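Glycoside hydrolase, GH17 family (Formosa sp. Hel1_33_131, PDB 6FCG) probably cleaves internal beta-1,3-glucosidic bonds of laminarin, the algal storage glucan, as an endo-acting glycoside hydrolase of family 17. Local coordinates at residues Ile123-Trp129 against Ser177-Gln181; Asn168-Trp174 against Ser209-Ser215. One frame throughout, in Å; residues are numbered along the deposited sequence.

Contact 1 (Ile123-Trp129 against Ser177-Gln181); sequences IDCKNAW and SYFVQ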
loop_
_atom_site.group_PDB
_atom_site.type_symbol
_atom_site.label_atom_id
_atom_site.label_comp_id
_atom_site.label_asym_id
_atom_site.label_seq_id
_atom_site.Cartn_x
_atom_site.Cartn_y
_atom_site.Cartn_z
ATOM N N ILE A 123 -26.895 -26.806 16.843
ATOM C CA ILE A 123 -26.166 -27.141 18.052
ATOM C C ILE A 123 -25.171 -26.038 18.397
ATOM O O ILE A 123 -24.368 -25.614 17.554
ATOM C CB ILE A 123 -25.410 -28.454 17.824
ATOM C CG1 ILE A 123 -26.404 -29.593 17.592
ATOM C CG2 ILE A 123 -24.493 -28.777 18.984
ATOM C CD1 ILE A 123 -27.289 -29.966 18.777
ATOM N N ASP A 124 -25.207 -25.615 19.654
ATOM C CA ASP A 124 -24.309 -24.595 20.198
ATOM C C ASP A 124 -23.477 -25.132 21.348
ATOM O O ASP A 124 -23.905 -26.034 22.061
ATOM C CB ASP A 124 -25.136 -23.449 20.753
ATOM C CG ASP A 124 -25.691 -22.530 19.677
ATOM O OD1 ASP A 124 -25.053 -22.360 18.617
ATOM O OD2 ASP A 124 -26.761 -21.917 19.933
ATOM N N CYS A 125 -22.314 -24.535 21.530
ATOM C CA CYS A 125 -21.518 -24.662 22.729
ATOM C C CYS A 125 -22.043 -23.724 23.791
ATOM O O CYS A 125 -22.858 -22.849 23.512
ATOM C CB CYS A 125 -20.062 -24.298 22.433
ATOM S SG CYS A 125 -19.667 -22.516 22.267
ATOM N N LYS A 126 -21.568 -23.910 25.018
ATOM C CA LYS A 126 -22.004 -23.091 26.146
ATOM C C LYS A 126 -21.729 -21.591 25.932
ATOM O O LYS A 126 -20.627 -21.207 25.563
ATOM C CB LYS A 126 -21.333 -23.538 27.430
ATOM C CG LYS A 126 -21.878 -22.844 28.678
ATOM C CD LYS A 126 -21.141 -23.346 29.902
ATOM C CE LYS A 126 -21.811 -22.880 31.180
ATOM N NZ LYS A 126 -20.758 -22.743 32.236
ATOM N N ASN A 127 -22.765 -20.779 26.183
ATOM C CA ASN A 127 -22.728 -19.315 26.046
ATOM C C ASN A 127 -22.607 -18.759 24.645
ATOM O O ASN A 127 -22.542 -17.555 24.460
ATOM C CB ASN A 127 -21.668 -18.650 26.964
ATOM C CG ASN A 127 -21.921 -18.856 28.455
ATOM O OD1 ASN A 127 -20.987 -18.793 29.255
ATOM N ND2 ASN A 127 -23.172 -19.015 28.846
ATOM N N ALA A 128 -22.688 -19.599 23.636
ATOM C CA ALA A 128 -22.820 -19.099 22.273
ATOM C C ALA A 128 -23.933 -18.046 22.140
ATOM O O ALA A 128 -24.988 -18.157 22.737
ATOM C CB ALA A 128 -23.107 -20.247 21.332
ATOM N N TRP A 129 -23.639 -17.013 21.365
ATOM C CA TRP A 129 -24.563 -15.914 21.083
ATOM C C TRP A 129 -24.962 -15.099 22.326
ATOM O O TRP A 129 -25.972 -14.416 22.273
ATOM C CB TRP A 129 -25.810 -16.400 20.327
ATOM C CG TRP A 129 -25.515 -17.465 19.318
ATOM C CD1 TRP A 129 -25.933 -18.769 19.359
ATOM C CD2 TRP A 129 -24.664 -17.352 18.180
ATOM N NE1 TRP A 129 -25.413 -19.459 18.296
ATOM C CE2 TRP A 129 -24.637 -18.606 17.548
ATOM C CE3 TRP A 129 -23.922 -16.301 17.621
ATOM C CZ2 TRP A 129 -23.897 -18.840 16.380
ATOM C CZ3 TRP A 129 -23.181 -16.537 16.444
ATOM C CH2 TRP A 129 -23.178 -17.799 15.849
ATOM N N SER A 177 -17.676 -18.830 17.027
ATOM C CA SER A 177 -18.852 -18.393 17.770
ATOM C C SER A 177 -19.587 -19.475 18.517
ATOM O O SER A 177 -20.326 -19.133 19.440
ATOM C CB SER A 177 -19.850 -17.680 16.849
ATOM O OG SER A 177 -19.463 -16.336 16.713
ATOM N N TYR A 178 -19.457 -20.737 18.118
ATOM C CA TYR A 178 -20.352 -21.771 18.676
ATOM C C TYR A 178 -19.903 -23.226 18.674
ATOM O O TYR A 178 -20.659 -24.083 19.140
ATOM C CB TYR A 178 -21.707 -21.709 17.943
ATOM C CG TYR A 178 -21.647 -22.130 16.469
ATOM C CD1 TYR A 178 -21.192 -21.250 15.467
ATOM C CD2 TYR A 178 -22.056 -23.401 16.079
ATOM C CE1 TYR A 178 -21.144 -21.651 14.132
ATOM C CE2 TYR A 178 -22.011 -23.791 14.749
ATOM C CZ TYR A 178 -21.561 -22.928 13.784
ATOM O OH TYR A 178 -21.540 -23.357 12.490
ATOM N N PHE A 179 -18.700 -23.527 18.197
ATOM C CA PHE A 179 -18.373 -24.917 17.934
ATOM C C PHE A 179 -18.339 -25.766 19.193
ATOM O O PHE A 179 -18.081 -25.280 20.285
ATOM C CB PHE A 179 -17.097 -25.068 17.099
ATOM C CG PHE A 179 -15.807 -24.960 17.875
ATOM C CD1 PHE A 179 -15.229 -26.095 18.444
ATOM C CD2 PHE A 179 -15.095 -23.764 17.917
ATOM C CE1 PHE A 179 -14.018 -26.009 19.128
ATOM C CE2 PHE A 179 -13.878 -23.682 18.580
ATOM C CZ PHE A 179 -13.342 -24.801 19.196
ATOM N N VAL A 180 -18.589 -27.045 19.002
ATOM C CA VAL A 180 -18.603 -28.024 20.069
ATOM C C VAL A 180 -17.648 -29.185 19.719
ATOM O O VAL A 180 -17.163 -29.326 18.571
ATOM C CB VAL A 180 -20.060 -28.534 20.337
ATOM C CG1 VAL A 180 -20.894 -27.387 20.825
ATOM C CG2 VAL A 180 -20.681 -29.221 19.102
ATOM N N GLN A 181 -17.409 -30.025 20.720
ATOM C CA GLN A 181 -16.631 -31.231 20.526
ATOM C C GLN A 181 -17.516 -32.323 19.899
ATOM O O GLN A 181 -18.735 -32.290 20.037
ATOM C CB GLN A 181 -16.048 -31.708 21.863
ATOM C CG GLN A 181 -15.169 -30.680 22.535
ATOM C CD GLN A 181 -13.996 -30.334 21.671
ATOM O OE1 GLN A 181 -13.992 -29.266 21.156
ATOM N NE2 GLN A 181 -13.033 -31.269 21.423
HETATM O O HOH W 1 -20.959 -16.722 20.250
#

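Contact 2 (Asn168-Trp174 against Ser209-Ser215); sequences NEAMVKW and SSDNFAS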
loop_
_atom_site.group_PDB
_atom_site.type_symbol
_atom_site.label_atom_id
_atom_site.label_comp_id
_atom_site.label_asym_id
_atom_site.label_seq_id
_atom_site.Cartn_x
_atom_site.Cartn_y
_atom_site.Cartn_z
ATOM N N ASN A 168 -24.756 -27.877 12.333
ATOM C CA ASN A 168 -24.286 -27.360 11.077
ATOM C C ASN A 168 -22.936 -26.688 11.252
ATOM O O ASN A 168 -22.840 -25.529 11.732
ATOM C CB ASN A 168 -25.273 -26.343 10.468
ATOM C CG ASN A 168 -24.716 -25.729 9.186
ATOM O OD1 ASN A 168 -24.586 -26.408 8.191
ATOM N ND2 ASN A 168 -24.371 -24.474 9.222
ATOM N N GLU A 169 -21.906 -27.399 10.818
ATOM C CA GLU A 169 -20.524 -26.959 10.983
ATOM C C GLU A 169 -20.219 -26.763 12.462
ATOM O O GLU A 169 -19.393 -25.927 12.845
ATOM C CB GLU A 169 -20.206 -25.709 10.132
ATOM C CG GLU A 169 -20.067 -26.039 8.656
ATOM C CD GLU A 169 -19.869 -24.828 7.749
ATOM O OE1 GLU A 169 -19.551 -23.763 8.293
ATOM O OE2 GLU A 169 -20.031 -24.924 6.505
ATOM N N ALA A 170 -20.866 -27.569 13.286
ATOM C CA ALA A 170 -20.779 -27.373 14.703
ATOM C C ALA A 170 -19.498 -27.923 15.326
ATOM O O ALA A 170 -19.244 -27.625 16.472
ATOM C CB ALA A 170 -22.021 -27.961 15.378
ATOM N N MET A 171 -18.743 -28.735 14.595
ATOM C CA MET A 171 -17.484 -29.324 15.080
ATOM C C MET A 171 -16.239 -28.673 14.498
ATOM O O MET A 171 -15.142 -28.868 15.013
ATOM C CB MET A 171 -17.416 -30.823 14.750
ATOM C CG MET A 171 -18.455 -31.658 15.475
ATOM S SD MET A 171 -18.405 -33.429 15.082
ATOM C CE MET A 171 -18.953 -33.366 13.385
ATOM N N VAL A 172 -16.395 -27.879 13.458
ATOM C CA VAL A 172 -15.220 -27.286 12.820
ATOM C C VAL A 172 -14.576 -26.227 13.749
ATOM O O VAL A 172 -15.265 -25.343 14.268
ATOM C CB VAL A 172 -15.565 -26.708 11.419
ATOM C CG1 VAL A 172 -16.213 -25.313 11.488
ATOM C CG2 VAL A 172 -14.339 -26.664 10.536
ATOM N N LYS A 173 -13.267 -26.331 13.946
ATOM C CA LYS A 173 -12.571 -25.559 14.999
ATOM C C LYS A 173 -12.488 -24.044 14.726
ATOM O O LYS A 173 -12.259 -23.283 15.643
ATOM C CB LYS A 173 -11.170 -26.083 15.219
ATOM C CG LYS A 173 -11.065 -27.580 15.508
ATOM C CD LYS A 173 -11.710 -28.003 16.801
ATOM C CE LYS A 173 -11.362 -29.448 17.122
ATOM N NZ LYS A 173 -12.282 -29.939 18.188
ATOM N N TRP A 174 -12.678 -23.638 13.473
ATOM C CA TRP A 174 -12.761 -22.236 13.108
ATOM C C TRP A 174 -14.138 -21.577 13.263
ATOM O O TRP A 174 -14.252 -20.380 13.106
ATOM C CB TRP A 174 -12.193 -21.978 11.685
ATOM C CG TRP A 174 -12.672 -22.863 10.523
ATOM C CD1 TRP A 174 -11.936 -23.819 9.875
ATOM C CD2 TRP A 174 -13.959 -22.810 9.838
ATOM N NE1 TRP A 174 -12.688 -24.380 8.850
ATOM C CE2 TRP A 174 -13.916 -23.770 8.797
ATOM C CE3 TRP A 174 -15.143 -22.044 10.015
ATOM C CZ2 TRP A 174 -14.980 -23.989 7.973
ATOM C CZ3 TRP A 174 -16.201 -22.260 9.188
ATOM C CH2 TRP A 174 -16.127 -23.228 8.186
ATOM N N SER A 209 -24.893 -35.528 10.734
ATOM C CA SER A 209 -24.455 -34.192 11.119
ATOM C C SER A 209 -23.895 -33.556 9.872
ATOM O O SER A 209 -23.247 -34.226 9.092
ATOM C CB SER A 209 -23.392 -34.245 12.200
ATOM O OG SER A 209 -23.079 -32.947 12.673
ATOM N N SER A 210 -24.166 -32.274 9.661
ATOM C CA SER A 210 -23.687 -31.620 8.454
ATOM C C SER A 210 -22.500 -30.754 8.847
ATOM O O SER A 210 -22.615 -29.849 9.674
ATOM C CB SER A 210 -24.811 -30.844 7.769
ATOM O OG SER A 210 -24.621 -30.836 6.361
ATOM N N ASP A 211 -21.350 -31.043 8.261
ATOM C CA ASP A 211 -20.123 -30.401 8.705
ATOM C C ASP A 211 -19.051 -30.355 7.613
ATOM O O ASP A 211 -19.133 -31.046 6.591
ATOM C CB ASP A 211 -19.593 -31.104 9.981
ATOM C CG ASP A 211 -18.944 -30.117 10.982
ATOM O OD1 ASP A 211 -18.106 -29.288 10.545
ATOM O OD2 ASP A 211 -19.289 -30.187 12.192
ATOM N N ASN A 212 -18.062 -29.510 7.855
ATOM C CA ASN A 212 -16.883 -29.375 7.009
ATOM C C ASN A 212 -16.122 -30.683 6.864
ATOM O O ASN A 212 -16.034 -31.473 7.793
ATOM C CB ASN A 212 -15.951 -28.347 7.639
ATOM C CG ASN A 212 -14.776 -28.002 6.756
ATOM O OD1 ASN A 212 -13.658 -28.519 6.939
ATOM N ND2 ASN A 212 -15.000 -27.085 5.819
ATOM N N PHE A 213 -15.541 -30.875 5.701
ATOM C CA PHE A 213 -14.773 -32.068 5.417
ATOM C C PHE A 213 -13.745 -32.396 6.497
ATOM O O PHE A 213 -13.502 -33.560 6.781
ATOM C CB PHE A 213 -14.076 -31.950 4.043
ATOM C CG PHE A 213 -12.865 -31.089 4.061
ATOM C CD1 PHE A 213 -12.973 -29.717 4.039
ATOM C CD2 PHE A 213 -11.597 -31.659 4.113
ATOM C CE1 PHE A 213 -11.836 -28.919 4.040
ATOM C CE2 PHE A 213 -10.457 -30.877 4.126
ATOM C CZ PHE A 213 -10.579 -29.505 4.087
ATOM N N ALA A 214 -13.108 -31.375 7.050
ATOM C CA ALA A 214 -12.082 -31.573 8.070
ATOM C C ALA A 214 -12.673 -32.128 9.368
ATOM O O ALA A 214 -12.056 -32.941 10.038
ATOM C CB ALA A 214 -11.332 -30.259 8.329
ATOM N N SER A 215 -13.867 -31.687 9.711
ATOM C CA SER A 215 -14.568 -32.190 10.904
ATOM C C SER A 215 -14.903 -33.673 10.816
ATOM O O SER A 215 -14.950 -34.355 11.816
ATOM C CB SER A 215 -15.870 -31.410 11.124
ATOM O OG SER A 215 -15.613 -30.025 11.174
HETATM O O HOH W 2 -17.638 -25.311 5.374
HETATM O O HOH W 3 -22.138 -30.077 12.670
HETATM O O HOH W 4 -11.582 -26.711 7.615
#

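Contact 1 (Ile123-Trp129 against Ser177-Gln181)
Two loops at the C-terminal ends of neighbouring barrel strands meet with little regular pairing. Ile123-Trp129 follows strand 116-121 and Ser177-Gln181 leads into helix 182-197, so these are beta-alpha loops of the TIM barrel. The two backbones come nearest, CA to CA, at Asp124 and Tyr178 (5.1 Å), and one residue on, a single hydrogen bond runs from Cys125 N to Tyr178 O (2.9 Å). Beyond it, a type II turn from Cys125 to Ala128, with Asn127 at positive phi, reverses the chain and brings Trp129 back over the other loop. Around the bond the packing is mostly apolar: Val180 CG1 lies 3.6 Å from Cys125 CB, and Ile123 CG2 lies 3.8 Å from Val180 CG2, where Ile123 also packs on Ile185 and Trp188 of helix 182-197. The six-membered ring of Trp129 and the Tyr178 ring are nearly parallel (26°) but displaced sideways, centroids 5.8 Å apart, touching at Trp129 CZ2 and Tyr178 CD1 (3.7 Å). Trp129 also stacks on His430 of the second subunit. Asp124 OD1 accepts from Trp122 NE1 and, at 2.9 Å, from Trp129 NE1, tying the indole to its own loop. Water 1 adds a polar bridge, accepting from Trp129 N at 2.9 Å and donating to Ser177 O at 2.6 Å.

Contact 2 (Asn168-Trp174 against Ser209-Ser215)
Strands 161-168 and 206-212, neighbours in the parallel sheet of the TIM barrel, are still paired at their C-terminal ends, where the chain of the first turns off into its loop. Asn168 and Ser210 form a parallel beta bridge, CA to CA 5.0 Å, with a nearly straight hydrogen bond from Glu169 N to Ser210 O (2.8 Å). A CA-H...O contact, Asn168 CA to Ser210 O at 3.3 Å, uses the same acceptor.

The Asp211 carboxylate accepts from both segments. Its OD2 accepts from Met171 N (2.9 Å), holding the turning loop, while its OD1 accepts from Ser215 OG (2.7 Å) and from Asn212 N (2.7 Å). Asn212 OD1 receives Ala214 N at 2.9 Å, a capping bond at the entry to helix 214-218.

Waters extend the polar network: water 3 joins Ala170 N to Ser209 OG, Ser210 O and Asp211 OD2; water 2 links Glu169 OE2 with Asn212 ND2. Apolar packing is modest, with Val172 CG2 3.7 Å from Asn212 CB.

The Asn-Glu pair at the end of the fourth strand matches the position of the acid/base glutamate and its preceding asparagine in related clan A glycosidases, consistent with an active-site role. Glu169 OE2 is hydrogen-bonded to His241 ND1 of strand 238-241, Asn168 OD1 to Arg87 NH2 of strand 83-87, and Met171 packs on Pro182 and Ile185 of helix 182-197.

Both contacts draw on the chain between strand 161-168 and helix 182-197, which is joined to the preceding barrel unit in contact 1 and to the following strand in contact 2. Their centres are 12 Å apart, but contact 1 lies farther out, partly buried and touched by a second subunit, whereas contact 2 is buried and lies nearer the chain's centre. Both have backbone and water links, but across contact 1 mainly apolar and aromatic side chains meet, whereas in contact 2 a buried carboxylate accepts across the segments and three waters bridge polar groups. The two are coupled directly, since Tyr178 OH lies 2.6 Å from Asn168 O and Val180 N 2.7 Å from Ala170 O, both probable hydrogen bonds.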